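Local atomic coordinates of formiminoglutamase (Trypanosoma cruzi, PDB entry 4MYK), a protein that catalyses the manganese-dependent hydrolysis of the formimino group of N-formimino-L-glutamate to glutamate and formamide, as an arginase-like metalloenzyme. Residues I32-F37 against L83-D88; N128-L133 against L170-F175; D236-K241 against M279-P284. The protein carries 1 engineered substitution. All blocks are in the same frame, centred on the assembly; numbering follows the deposited sequence.

Overall arrangement
All three contacts belong to one arginase/deacetylase-type α/β fold built round a parallel sheet. Contacts 1 and 3 share that sheet but lie about 18 Å apart between centres: contact 1 pairs strand 32-37 with its edge neighbour 83-88, whereas contact 3 joins the C-terminal ends of two inner strands at the manganese site. Contact 3 is wholly buried, contact 1 partly so, and contact 2 is a surface contact between helix 125-135 and a loop. Their chemistry follows their place: backbone bonds with apolar side chains in contact 1, leucine packing and a water bridge in contact 2, and metal-binding carboxylates beside a single backbone bond in contact 3.

Contact 1: residues I32-F37 against L83-D88; sequences IVIIGF and LYDAGD
I32 and L83 begin a parallel pairing held by four backbone hydrogen bonds. Y84 N donates to I32 O, I34 N returns a nearly straight bond to Y84 O (2.8 Å, 171°), and A86 N donates to I34 O. The next bond, from G36 N to G87 O, is 2.7 Å long and reaches the oxygen from outside the carbonyl plane, tilted by 28°. By this point strand 83-88 has gained one residue: I34 faces D85 but G36 faces D88, so A86 and G87 together stand opposite I35, as in a beta bulge. The positive phi of G87 suits the glycine of this bulge. A86 consequently turns its methyl toward the partner strand, where CB lies 3.8 Å from V33 CG1. At the other end I32 and L83 run side by side, CD1 to CD1 at 3.9 Å. Two carboxylates line the bulge end. D85 has CG anti to its backbone N (chi1 -174°), and OD1 accepts from G87 N at 3.1 Å, closing an Asx turn; the N-H comes from above the carboxylate plane. D88 OD1 lies 3.2 Å from G36 CA, in the place a side chain at G36 would take. R60 of helix 55-63 makes salt bridges with D85 OD2 and D88 OD1, joining the two acids in a second shell. Helix 290-306 meets the face of I32, I34 and L83, while K104 of helix 94-110 meets I35 and A86. With one arginine serving both acids, their negative charges are probably partly offset in this partly buried setting. The contact thus divides along its length: apolar pairs run from I32-L83 to V33-A86, and D85 and D88 with R60 line the C-terminal end.

Contact 2: residues N128-L133 against L170-F175; sequences NGRAML and LEESSF
Helix 125-135, which links strands 114-119 and 141-145 of the α/β fold, presents R130 and L133 to E172, S174 and F175 in the loop that follows helix 165-170. L133 carries most of the contact, and its two methyls divide the partners between them. CD1 presses on the aliphatic part of E172, 3.4 Å from CG, and also lies 3.7 Å from S174 OG. CD2 meets F175 at CB, again at 3.7 Å, with the two side chains crossing at about a right angle; the ring itself turns off beyond. E172 reaches both helix residues: CB and CG lie on L133 CD1, and the bend at chi2 (-78°) turns the carboxylate back so that OE2 comes beside the hydrocarbon of R130, 3.7 Å from CD. Guanidinium and carboxylate do not pair directly, since R130 NH1 and E172 OE2 remain 4.9 Å apart. A water bridges them. It sits in the guanidinium plane at its edge, accepts from R130 NH1 at 3.0 Å and donates to E172 OE2 at 2.6 Å. R130 NE meanwhile forms a salt bridge with E102 of helix 94-110, which ties the arginine to the neighbouring helix, and L133 also touches V140 just before strand 141-145. No hydrogen bond passes directly between helix and loop; the direct contact is mainly the packing of L133, while the opposite charges act through the water and probably add a modest, screened attraction at this surface.

Contact 3: residues D236-K241 against M279-P284; sequences DVDSLK and MSELNP. With MN (manganese (II) ion), chain C.
D236 and V237 meet S280 and E281 where strands 231-236 and 274-280 end, at the binuclear manganese site of the arginase/deacetylase fold. D236 and D238 form the DxD pair of that site. The tight side centres on V237, one backbone bond and its two methyls. V237 N donates to S280 O in an almost straight bond (2.9 Å, 174°), and V237 wedges its methyls against the partner strand: CG2 lies 3.1 Å from the same S280 O, and CG1 lies 3.5 Å from M279 CG. M298 and A295 of helix 290-306 close over V237 and M279 respectively. The other side is polar and holds metal and water. D236 has CG anti to its backbone N (chi1 -178°), which sends OD2 to the manganese while OD1 accepts from D238 N at 2.8 Å, on the anti side of the carboxylate, as an Asx turn. D236 O is gripped twice by S239, through OG and N. D238 chelates the ion with both oxygens; a water, D146 and H148 are its other ligands, and D236 serves the other manganese as well. E281 passes its CB and CG obliquely across the D236 carboxylate, E281 CG 3.3 Å from D236 OD1. The E281 carboxylate belongs to the second shell: OE2 accepts from the backbone N of N122, a ligand of the other manganese, and from C43 N, while OE1 accepts from S249 OG. Between the carboxylates of D238 and E281 a water takes over, donating to D238 OD2 at 2.6 Å and to E281 OE1 at 2.8 Å.

Contact 1: residues I32-F37 against L83-D88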
ATOM      1  N   ILE A  32      -2.350  32.868  -0.990  1.00 20.60           N
ATOM      2  CA  ILE A  32      -1.439  31.826  -1.423  1.00 22.35           C
ATOM      3  C   ILE A  32      -1.268  31.917  -2.922  1.00 22.53           C
ATOM      4  O   ILE A  32      -2.255  32.047  -3.662  1.00 21.45           O
ATOM      5  CB  ILE A  32      -1.974  30.415  -1.049  1.00 21.83           C
ATOM      6  CG1 ILE A  32      -2.066  30.259   0.476  1.00 17.78           C
ATOM      7  CG2 ILE A  32      -1.110  29.307  -1.686  1.00 16.98           C
ATOM      8  CD1 ILE A  32      -3.012  29.161   0.928  1.00 18.94           C
ATOM      9  N   VAL A  33      -0.017  31.851  -3.369  1.00 21.37           N
ATOM     10  CA  VAL A  33       0.272  31.881  -4.799  1.00 20.26           C
ATOM     11  C   VAL A  33       0.997  30.619  -5.303  1.00 18.11           C
ATOM     12  O   VAL A  33       2.050  30.246  -4.789  1.00 19.06           O
ATOM     13  CB  VAL A  33       0.995  33.195  -5.197  1.00 23.00           C
ATOM     14  CG1 VAL A  33       1.462  33.154  -6.650  1.00 19.36           C
ATOM     15  CG2 VAL A  33       0.055  34.384  -4.965  1.00 21.79           C
ATOM     16  N   ILE A  34       0.386  29.967  -6.297  1.00 18.33           N
ATOM     17  CA  ILE A  34       0.910  28.755  -6.929  1.00 19.92           C
ATOM     18  C   ILE A  34       1.787  29.078  -8.146  1.00 18.62           C
ATOM     19  O   ILE A  34       1.374  29.789  -9.063  1.00 18.08           O
ATOM     20  CB  ILE A  34      -0.232  27.816  -7.395  1.00 18.62           C
ATOM     21  CG1 ILE A  34      -1.116  27.399  -6.221  1.00 17.75           C
ATOM     22  CG2 ILE A  34       0.328  26.596  -8.096  1.00 16.01           C
ATOM     23  CD1 ILE A  34      -2.437  26.803  -6.654  1.00 18.97           C
ATOM     24  N   ILE A  35       3.000  28.537  -8.141  1.00 18.18           N
ATOM     25  CA  ILE A  35       3.970  28.771  -9.204  1.00 18.58           C
ATOM     26  C   ILE A  35       4.424  27.424  -9.739  1.00 16.73           C
ATOM     27  O   ILE A  35       4.817  26.555  -8.972  1.00 16.69           O
ATOM     28  CB  ILE A  35       5.209  29.562  -8.673  1.00 17.88           C
ATOM     29  CG1 ILE A  35       4.785  30.942  -8.150  1.00 19.08           C
ATOM     30  CG2 ILE A  35       6.278  29.696  -9.753  1.00 20.35           C
ATOM     31  CD1 ILE A  35       5.713  31.528  -7.083  1.00 16.84           C
ATOM     32  N   GLY A  36       4.365  27.243 -11.048  1.00 15.94           N
ATOM     33  CA  GLY A  36       4.775  25.985 -11.640  1.00 17.09           C
ATOM     34  C   GLY A  36       6.217  26.015 -12.090  1.00 18.11           C
ATOM     35  O   GLY A  36       6.690  27.021 -12.620  1.00 18.24           O
ATOM     36  N   PHE A  37       6.922  24.909 -11.869  1.00 16.93           N
ATOM     37  CA  PHE A  37       8.281  24.753 -12.373  1.00 16.83           C
ATOM     38  C   PHE A  37       8.442  23.439 -13.157  1.00 16.90           C
ATOM     39  O   PHE A  37       8.937  22.433 -12.623  1.00 17.46           O
ATOM     40  CB  PHE A  37       9.313  24.876 -11.243  1.00 19.83           C
ATOM     41  CG  PHE A  37      10.706  25.201 -11.725  1.00 21.27           C
ATOM     42  CD1 PHE A  37      10.965  26.397 -12.384  1.00 21.72           C
ATOM     43  CD2 PHE A  37      11.749  24.319 -11.518  1.00 18.50           C
ATOM     44  CE1 PHE A  37      12.230  26.696 -12.833  1.00 23.97           C
ATOM     45  CE2 PHE A  37      13.018  24.610 -11.957  1.00 20.08           C
ATOM     46  CZ  PHE A  37      13.261  25.800 -12.617  1.00 25.37           C
ATOM     47  N   LEU A  83      -6.813  31.948  -3.417  1.00 23.71           N
ATOM     48  CA  LEU A  83      -5.686  31.351  -4.110  1.00 21.64           C
ATOM     49  C   LEU A  83      -5.502  32.029  -5.453  1.00 23.64           C
ATOM     50  O   LEU A  83      -6.459  32.519  -6.052  1.00 25.02           O
ATOM     51  CB  LEU A  83      -5.929  29.861  -4.339  1.00 24.82           C
ATOM     52  CG  LEU A  83      -5.513  28.860  -3.267  1.00 24.99           C
ATOM     53  CD1 LEU A  83      -5.660  29.452  -1.873  1.00 22.37           C
ATOM     54  CD2 LEU A  83      -6.330  27.585  -3.420  1.00 22.84           C
ATOM     55  N   TYR A  84      -4.266  32.040  -5.934  1.00 26.76           N
ATOM     56  CA  TYR A  84      -3.975  32.544  -7.273  1.00 23.54           C
ATOM     57  C   TYR A  84      -2.925  31.667  -7.904  1.00 19.93           C
ATOM     58  O   TYR A  84      -1.965  31.264  -7.251  1.00 20.94           O
ATOM     59  CB  TYR A  84      -3.489  33.992  -7.236  1.00 19.30           C
ATOM     60  CG  TYR A  84      -3.449  34.652  -8.587  1.00 26.00           C
ATOM     61  CD1 TYR A  84      -2.280  34.656  -9.349  1.00 25.65           C
ATOM     62  CD2 TYR A  84      -4.576  35.278  -9.112  1.00 29.25           C
ATOM     63  CE1 TYR A  84      -2.237  35.275 -10.598  1.00 24.21           C
ATOM     64  CE2 TYR A  84      -4.540  35.897 -10.356  1.00 29.25           C
ATOM     65  CZ  TYR A  84      -3.367  35.891 -11.091  1.00 28.43           C
ATOM     66  OH  TYR A  84      -3.328  36.497 -12.326  1.00 33.22           O
ATOM     67  N   ASP A  85      -3.127  31.371  -9.177  1.00 23.16           N
ATOM     68  CA  ASP A  85      -2.234  30.507  -9.925  1.00 18.81           C
ATOM     69  C   ASP A  85      -1.434  31.402 -10.857  1.00 17.68           C
ATOM     70  O   ASP A  85      -1.942  31.857 -11.883  1.00 21.61           O
ATOM     71  CB  ASP A  85      -3.078  29.495 -10.697  1.00 18.35           C
ATOM     72  CG  ASP A  85      -2.255  28.454 -11.403  1.00 23.89           C
ATOM     73  OD1 ASP A  85      -1.015  28.581 -11.447  1.00 24.14           O
ATOM     74  OD2 ASP A  85      -2.860  27.506 -11.942  1.00 27.45           O
ATOM     75  N   ALA A  86      -0.191  31.680 -10.484  1.00 17.06           N
ATOM     76  CA  ALA A  86       0.660  32.576 -11.267  1.00 18.32           C
ATOM     77  C   ALA A  86       1.253  31.940 -12.533  1.00 19.96           C
ATOM     78  O   ALA A  86       1.963  32.605 -13.298  1.00 19.42           O
ATOM     79  CB  ALA A  86       1.760  33.147 -10.397  1.00 18.64           C
ATOM     80  N   GLY A  87       0.974  30.653 -12.738  1.00 19.13           N
ATOM     81  CA  GLY A  87       1.431  29.945 -13.919  1.00 19.26           C
ATOM     82  C   GLY A  87       2.800  29.304 -13.789  1.00 15.78           C
ATOM     83  O   GLY A  87       3.296  29.106 -12.684  1.00 17.65           O
ATOM     84  N   ASP A  88       3.402  28.988 -14.938  1.00 18.91           N
ATOM     85  CA  ASP A  88       4.715  28.341 -15.010  1.00 20.43           C
ATOM     86  C   ASP A  88       5.845  29.342 -15.224  1.00 19.72           C
ATOM     87  O   ASP A  88       5.697  30.323 -15.948  1.00 18.47           O
ATOM     88  CB  ASP A  88       4.771  27.297 -16.142  1.00 18.29           C
ATOM     89  CG  ASP A  88       4.038  26.010 -15.804  1.00 18.99           C
ATOM     90  OD1 ASP A  88       3.720  25.769 -14.617  1.00 21.10           O
ATOM     91  OD2 ASP A  88       3.792  25.230 -16.741  1.00 19.94           O
TER

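Contact 2: residues N128-L133 against L170-F175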
ATOM      1  N   ASN A 128      14.399  28.493  -4.716  1.00 18.11           N
ATOM      2  CA  ASN A 128      13.405  28.725  -3.674  1.00 18.24           C
ATOM      3  C   ASN A 128      14.012  29.114  -2.330  1.00 18.45           C
ATOM      4  O   ASN A 128      13.544  30.034  -1.670  1.00 20.82           O
ATOM      5  CB  ASN A 128      12.536  27.476  -3.506  1.00 18.18           C
ATOM      6  CG  ASN A 128      11.603  27.260  -4.674  1.00 13.89           C
ATOM      7  OD1 ASN A 128      11.395  28.154  -5.489  1.00 15.75           O
ATOM      8  ND2 ASN A 128      11.017  26.075  -4.749  1.00 18.37           N
ATOM      9  N   GLY A 129      15.051  28.396  -1.928  1.00 18.20           N
ATOM     10  CA  GLY A 129      15.756  28.701  -0.701  1.00 20.17           C
ATOM     11  C   GLY A 129      16.462  30.046  -0.725  1.00 19.96           C
ATOM     12  O   GLY A 129      16.456  30.768   0.273  1.00 20.64           O
ATOM     13  N   ARG A 130      17.086  30.382  -1.852  1.00 20.38           N
ATOM     14  CA  ARG A 130      17.754  31.679  -1.985  1.00 19.81           C
ATOM     15  C   ARG A 130      16.754  32.833  -1.915  1.00 20.42           C
ATOM     16  O   ARG A 130      17.033  33.875  -1.314  1.00 22.51           O
ATOM     17  CB  ARG A 130      18.578  31.740  -3.271  1.00 19.95           C
ATOM     18  CG  ARG A 130      19.855  30.919  -3.208  1.00 20.65           C
ATOM     19  CD  ARG A 130      20.749  31.159  -4.407  1.00 18.22           C
ATOM     20  NE  ARG A 130      20.119  30.767  -5.667  1.00 25.30           N
ATOM     21  CZ  ARG A 130      20.188  29.546  -6.185  1.00 25.96           C
ATOM     22  NH1 ARG A 130      20.848  28.591  -5.535  1.00 23.40           N
ATOM     23  NH2 ARG A 130      19.599  29.282  -7.346  1.00 22.69           N
ATOM     24  N   ALA A 131      15.589  32.642  -2.532  1.00 20.60           N
ATOM     25  CA  ALA A 131      14.463  33.562  -2.357  1.00 20.41           C
ATOM     26  C   ALA A 131      14.154  33.802  -0.872  1.00 22.59           C
ATOM     27  O   ALA A 131      13.824  34.924  -0.475  1.00 22.28           O
ATOM     28  CB  ALA A 131      13.218  33.048  -3.097  1.00 18.66           C
ATOM     29  N   MET A 132      14.267  32.743  -0.066  1.00 20.73           N
ATOM     30  CA  MET A 132      14.048  32.823   1.381  1.00 20.84           C
ATOM     31  C   MET A 132      15.175  33.570   2.078  1.00 21.87           C
ATOM     32  O   MET A 132      14.925  34.409   2.937  1.00 22.70           O
ATOM     33  CB  MET A 132      13.913  31.431   2.010  1.00 17.87           C
ATOM     34  CG  MET A 132      12.592  30.711   1.741  1.00 17.31           C
ATOM     35  SD  MET A 132      11.138  31.364   2.592  1.00 23.24           S
ATOM     36  CE  MET A 132      11.556  31.046   4.319  1.00 20.50           C
ATOM     37  N   LEU A 133      16.413  33.249   1.708  1.00 20.87           N
ATOM     38  CA  LEU A 133      17.588  33.877   2.305  1.00 22.53           C
ATOM     39  C   LEU A 133      17.681  35.365   1.984  1.00 24.07           C
ATOM     40  O   LEU A 133      18.367  36.113   2.685  1.00 27.90           O
ATOM     41  CB  LEU A 133      18.872  33.176   1.855  1.00 23.60           C
ATOM     42  CG  LEU A 133      19.040  31.693   2.207  1.00 21.65           C
ATOM     43  CD1 LEU A 133      20.353  31.160   1.630  1.00 22.60           C
ATOM     44  CD2 LEU A 133      18.969  31.476   3.711  1.00 21.11           C
ATOM     45  N   LEU A 170      23.400  24.946   2.083  1.00 24.07           N
ATOM     46  CA  LEU A 170      24.360  24.804   3.179  1.00 25.09           C
ATOM     47  C   LEU A 170      25.624  25.617   2.924  1.00 23.35           C
ATOM     48  O   LEU A 170      26.281  26.073   3.861  1.00 25.67           O
ATOM     49  CB  LEU A 170      24.722  23.337   3.402  1.00 22.39           C
ATOM     50  CG  LEU A 170      23.588  22.513   3.998  1.00 21.47           C
ATOM     51  CD1 LEU A 170      23.950  21.038   3.996  1.00 19.66           C
ATOM     52  CD2 LEU A 170      23.263  23.019   5.401  1.00 21.51           C
ATOM     53  N   GLU A 171      25.957  25.797   1.652  1.00 23.48           N
ATOM     54  CA  GLU A 171      27.127  26.577   1.279  1.00 27.15           C
ATOM     55  C   GLU A 171      26.872  28.084   1.331  1.00 27.57           C
ATOM     56  O   GLU A 171      27.768  28.870   1.028  1.00 27.49           O
ATOM     57  CB  GLU A 171      27.637  26.177  -0.106  1.00 23.61           C
ATOM     58  CG  GLU A 171      28.185  24.776  -0.182  1.00 25.43           C
ATOM     59  CD  GLU A 171      29.077  24.568  -1.387  1.00 33.23           C
ATOM     60  OE1 GLU A 171      28.625  23.930  -2.364  1.00 38.34           O
ATOM     61  OE2 GLU A 171      30.235  25.042  -1.356  1.00 38.01           O
ATOM     62  N   GLU A 172      25.661  28.487   1.714  1.00 25.04           N
ATOM     63  CA  GLU A 172      25.325  29.910   1.824  1.00 26.31           C
ATOM     64  C   GLU A 172      25.846  30.537   3.117  1.00 26.52           C
ATOM     65  O   GLU A 172      25.639  29.997   4.202  1.00 24.90           O
ATOM     66  CB  GLU A 172      23.813  30.115   1.732  1.00 27.91           C
ATOM     67  CG  GLU A 172      23.210  29.809   0.368  1.00 25.96           C
ATOM     68  CD  GLU A 172      23.449  30.916  -0.631  1.00 28.03           C
ATOM     69  OE1 GLU A 172      23.755  32.053  -0.198  1.00 31.32           O
ATOM     70  OE2 GLU A 172      23.333  30.645  -1.848  1.00 29.84           O
ATOM     71  N   SER A 173      26.516  31.682   2.989  1.00 29.77           N
ATOM     72  CA  SER A 173      27.003  32.438   4.142  1.00 29.34           C
ATOM     73  C   SER A 173      25.884  32.714   5.130  1.00 27.79           C
ATOM     74  O   SER A 173      26.028  32.496   6.335  1.00 27.52           O
ATOM     75  CB  SER A 173      27.588  33.786   3.701  1.00 32.73           C
ATOM     76  OG  SER A 173      28.692  33.623   2.832  1.00 40.34           O
ATOM     77  N   SER A 174      24.770  33.209   4.609  1.00 27.15           N
ATOM     78  CA  SER A 174      23.678  33.695   5.445  1.00 25.68           C
ATOM     79  C   SER A 174      22.965  32.599   6.236  1.00 23.89           C
ATOM     80  O   SER A 174      22.413  32.863   7.307  1.00 25.06           O
ATOM     81  CB  SER A 174      22.675  34.449   4.578  1.00 27.06           C
ATOM     82  OG  SER A 174      22.369  33.693   3.422  1.00 25.88           O
ATOM     83  N   PHE A 175      22.996  31.372   5.720  1.00 21.78           N
ATOM     84  CA  PHE A 175      22.152  30.301   6.243  1.00 22.14           C
ATOM     85  C   PHE A 175      22.822  29.447   7.297  1.00 21.31           C
ATOM     86  O   PHE A 175      23.903  28.892   7.063  1.00 23.71           O
ATOM     87  CB  PHE A 175      21.659  29.400   5.107  1.00 25.58           C
ATOM     88  CG  PHE A 175      20.821  28.249   5.581  1.00 22.08           C
ATOM     89  CD1 PHE A 175      19.620  28.480   6.264  1.00 22.10           C
ATOM     90  CD2 PHE A 175      21.225  26.934   5.355  1.00 22.96           C
ATOM     91  CE1 PHE A 175      18.834  27.414   6.723  1.00 18.05           C
ATOM     92  CE2 PHE A 175      20.449  25.856   5.808  1.00 19.54           C
ATOM     93  CZ  PHE A 175      19.253  26.096   6.491  1.00 19.72           C
TER
HETATM   94  O   HOH W   1      22.082  28.623  -2.831  1.00 27.68           O

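Contact 3: residues D236-K241 against M279-P284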
ATOM      1  N   ASP A 236       9.733  16.700  -0.959  1.00 16.97           N
ATOM      2  CA  ASP A 236       9.979  15.763  -2.055  1.00 16.96           C
ATOM      3  C   ASP A 236       8.994  14.617  -1.907  1.00 13.05           C
ATOM      4  O   ASP A 236       8.998  13.937  -0.891  1.00 14.55           O
ATOM      5  CB  ASP A 236      11.412  15.236  -2.012  1.00 15.61           C
ATOM      6  CG  ASP A 236      11.734  14.288  -3.168  1.00 16.64           C
ATOM      7  OD1 ASP A 236      10.820  13.664  -3.745  1.00 15.56           O
ATOM      8  OD2 ASP A 236      12.922  14.174  -3.506  1.00 17.00           O
ATOM      9  N   VAL A 237       8.140  14.411  -2.905  1.00 13.02           N
ATOM     10  CA  VAL A 237       7.085  13.410  -2.767  1.00 14.25           C
ATOM     11  C   VAL A 237       7.570  11.950  -2.911  1.00 15.63           C
ATOM     12  O   VAL A 237       6.813  11.007  -2.634  1.00 14.73           O
ATOM     13  CB  VAL A 237       5.856  13.717  -3.665  1.00 14.74           C
ATOM     14  CG1 VAL A 237       5.212  15.021  -3.242  1.00 16.35           C
ATOM     15  CG2 VAL A 237       6.245  13.763  -5.131  1.00 14.59           C
ATOM     16  N   ASP A 238       8.829  11.765  -3.320  1.00 15.48           N
ATOM     17  CA  ASP A 238       9.409  10.423  -3.358  1.00 13.73           C
ATOM     18  C   ASP A 238       9.842   9.971  -1.957  1.00 15.12           C
ATOM     19  O   ASP A 238      10.497   8.935  -1.792  1.00 15.72           O
ATOM     20  CB  ASP A 238      10.532  10.306  -4.399  1.00 14.37           C
ATOM     21  CG  ASP A 238      11.841  10.942  -3.953  1.00 17.62           C
ATOM     22  OD1 ASP A 238      12.037  11.167  -2.734  1.00 15.17           O
ATOM     23  OD2 ASP A 238      12.693  11.202  -4.836  1.00 15.09           O
ATOM     24  N   SER A 239       9.458  10.761  -0.953  1.00 15.57           N
ATOM     25  CA  SER A 239       9.608  10.388   0.451  1.00 14.09           C
ATOM     26  C   SER A 239       8.417   9.547   0.935  1.00 15.25           C
ATOM     27  O   SER A 239       8.410   9.040   2.057  1.00 14.16           O
ATOM     28  CB  SER A 239       9.728  11.640   1.305  1.00 13.30           C
ATOM     29  OG  SER A 239       8.534  12.380   1.239  1.00 13.29           O
ATOM     30  N   LEU A 240       7.389   9.436   0.098  1.00 15.25           N
ATOM     31  CA  LEU A 240       6.252   8.562   0.386  1.00 15.87           C
ATOM     32  C   LEU A 240       6.501   7.201  -0.244  1.00 13.68           C
ATOM     33  O   LEU A 240       7.161   7.094  -1.275  1.00 15.98           O
ATOM     34  CB  LEU A 240       4.954   9.129  -0.192  1.00 13.21           C
ATOM     35  CG  LEU A 240       4.222  10.317   0.439  1.00 15.18           C
ATOM     36  CD1 LEU A 240       5.025  11.606   0.340  1.00 14.45           C
ATOM     37  CD2 LEU A 240       2.870  10.456  -0.249  1.00 13.19           C
ATOM     38  N   LYS A 241       5.955   6.166   0.371  1.00 14.50           N
ATOM     39  CA  LYS A 241       6.039   4.822  -0.181  1.00 14.39           C
ATOM     40  C   LYS A 241       5.332   4.762  -1.540  1.00 12.26           C
ATOM     41  O   LYS A 241       4.251   5.319  -1.723  1.00 12.23           O
ATOM     42  CB  LYS A 241       5.409   3.827   0.783  1.00 12.78           C
ATOM     43  CG  LYS A 241       3.986   4.168   1.119  1.00 13.56           C
ATOM     44  CD  LYS A 241       3.665   3.776   2.538  1.00 20.31           C
ATOM     45  CE  LYS A 241       3.428   2.293   2.655  1.00 22.68           C
ATOM     46  NZ  LYS A 241       3.148   1.952   4.074  1.00 24.66           N
ATOM     47  N   MET A 279       7.072  21.415  -3.642  1.00 13.03           N
ATOM     48  CA  MET A 279       6.700  20.012  -3.742  1.00 12.95           C
ATOM     49  C   MET A 279       7.390  19.491  -4.972  1.00 16.26           C
ATOM     50  O   MET A 279       7.142  19.985  -6.066  1.00 16.53           O
ATOM     51  CB  MET A 279       5.186  19.874  -3.894  1.00 14.80           C
ATOM     52  CG  MET A 279       4.664  18.452  -3.862  1.00 14.83           C
ATOM     53  SD  MET A 279       2.852  18.378  -3.980  1.00 21.45           S
ATOM     54  CE  MET A 279       2.393  19.280  -2.491  1.00 16.96           C
ATOM     55  N   SER A 280       8.261  18.505  -4.788  1.00 14.88           N
ATOM     56  CA  SER A 280       9.166  18.067  -5.849  1.00 16.26           C
ATOM     57  C   SER A 280       8.958  16.628  -6.263  1.00 14.59           C
ATOM     58  O   SER A 280       8.492  15.821  -5.472  1.00 14.95           O
ATOM     59  CB  SER A 280      10.624  18.225  -5.399  1.00 15.96           C
ATOM     60  OG  SER A 280      11.034  19.572  -5.455  1.00 18.67           O
ATOM     61  N   GLU A 281       9.322  16.334  -7.515  1.00 15.88           N
ATOM     62  CA  GLU A 281       9.497  14.967  -8.024  1.00 14.20           C
ATOM     63  C   GLU A 281       8.228  14.257  -8.536  1.00 15.23           C
ATOM     64  O   GLU A 281       8.271  13.080  -8.888  1.00 16.18           O
ATOM     65  CB  GLU A 281      10.283  14.101  -7.021  1.00 16.31           C
ATOM     66  CG  GLU A 281      11.731  14.585  -6.783  1.00 16.86           C
ATOM     67  CD  GLU A 281      12.586  14.455  -8.030  1.00 19.60           C
ATOM     68  OE1 GLU A 281      12.281  13.567  -8.853  1.00 21.16           O
ATOM     69  OE2 GLU A 281      13.554  15.232  -8.189  1.00 19.29           O
ATOM     70  N   LEU A 282       7.114  14.983  -8.606  1.00 14.68           N
ATOM     71  CA  LEU A 282       5.890  14.433  -9.191  1.00 15.26           C
ATOM     72  C   LEU A 282       6.120  14.141 -10.671  1.00 15.91           C
ATOM     73  O   LEU A 282       6.504  15.028 -11.433  1.00 15.86           O
ATOM     74  CB  LEU A 282       4.692  15.382  -9.016  1.00 12.83           C
ATOM     75  CG  LEU A 282       3.347  14.809  -9.474  1.00 13.45           C
ATOM     76  CD1 LEU A 282       2.985  13.629  -8.608  1.00 16.38           C
ATOM     77  CD2 LEU A 282       2.239  15.849  -9.428  1.00 12.75           C
ATOM     78  N   ASN A 283       5.865  12.896 -11.066  1.00 15.14           N
ATOM     79  CA  ASN A 283       6.244  12.401 -12.382  1.00 14.19           C
ATOM     80  C   ASN A 283       5.143  11.530 -13.032  1.00 16.83           C
ATOM     81  O   ASN A 283       5.073  10.312 -12.805  1.00 15.27           O
ATOM     82  CB  ASN A 283       7.555  11.631 -12.253  1.00 16.69           C
ATOM     83  CG  ASN A 283       8.137  11.261 -13.577  1.00 16.37           C
ATOM     84  OD1 ASN A 283       7.411  11.090 -14.563  1.00 17.94           O
ATOM     85  ND2 ASN A 283       9.455  11.117 -13.618  1.00 15.27           N
ATOM     86  N   PRO A 284       4.267  12.167 -13.835  1.00 15.03           N
ATOM     87  CA  PRO A 284       3.068  11.523 -14.396  1.00 16.51           C
ATOM     88  C   PRO A 284       3.387  10.500 -15.475  1.00 17.43           C
ATOM     89  O   PRO A 284       2.511   9.708 -15.828  1.00 16.92           O
ATOM     90  CB  PRO A 284       2.280  12.695 -14.989  1.00 15.88           C
ATOM     91  CG  PRO A 284       2.804  13.909 -14.266  1.00 16.56           C
ATOM     92  CD  PRO A 284       4.255  13.626 -14.045  1.00 15.42           C
TER
HETATM   93 MN    MN C 401      14.031  12.236  -3.173  1.00 19.09          MN
HETATM   94  O   HOH W   2      11.976  11.219  -7.285  1.00 18.15           O
HETATM   95  O   HOH W   3      15.805  13.231  -4.452  1.00 20.34           O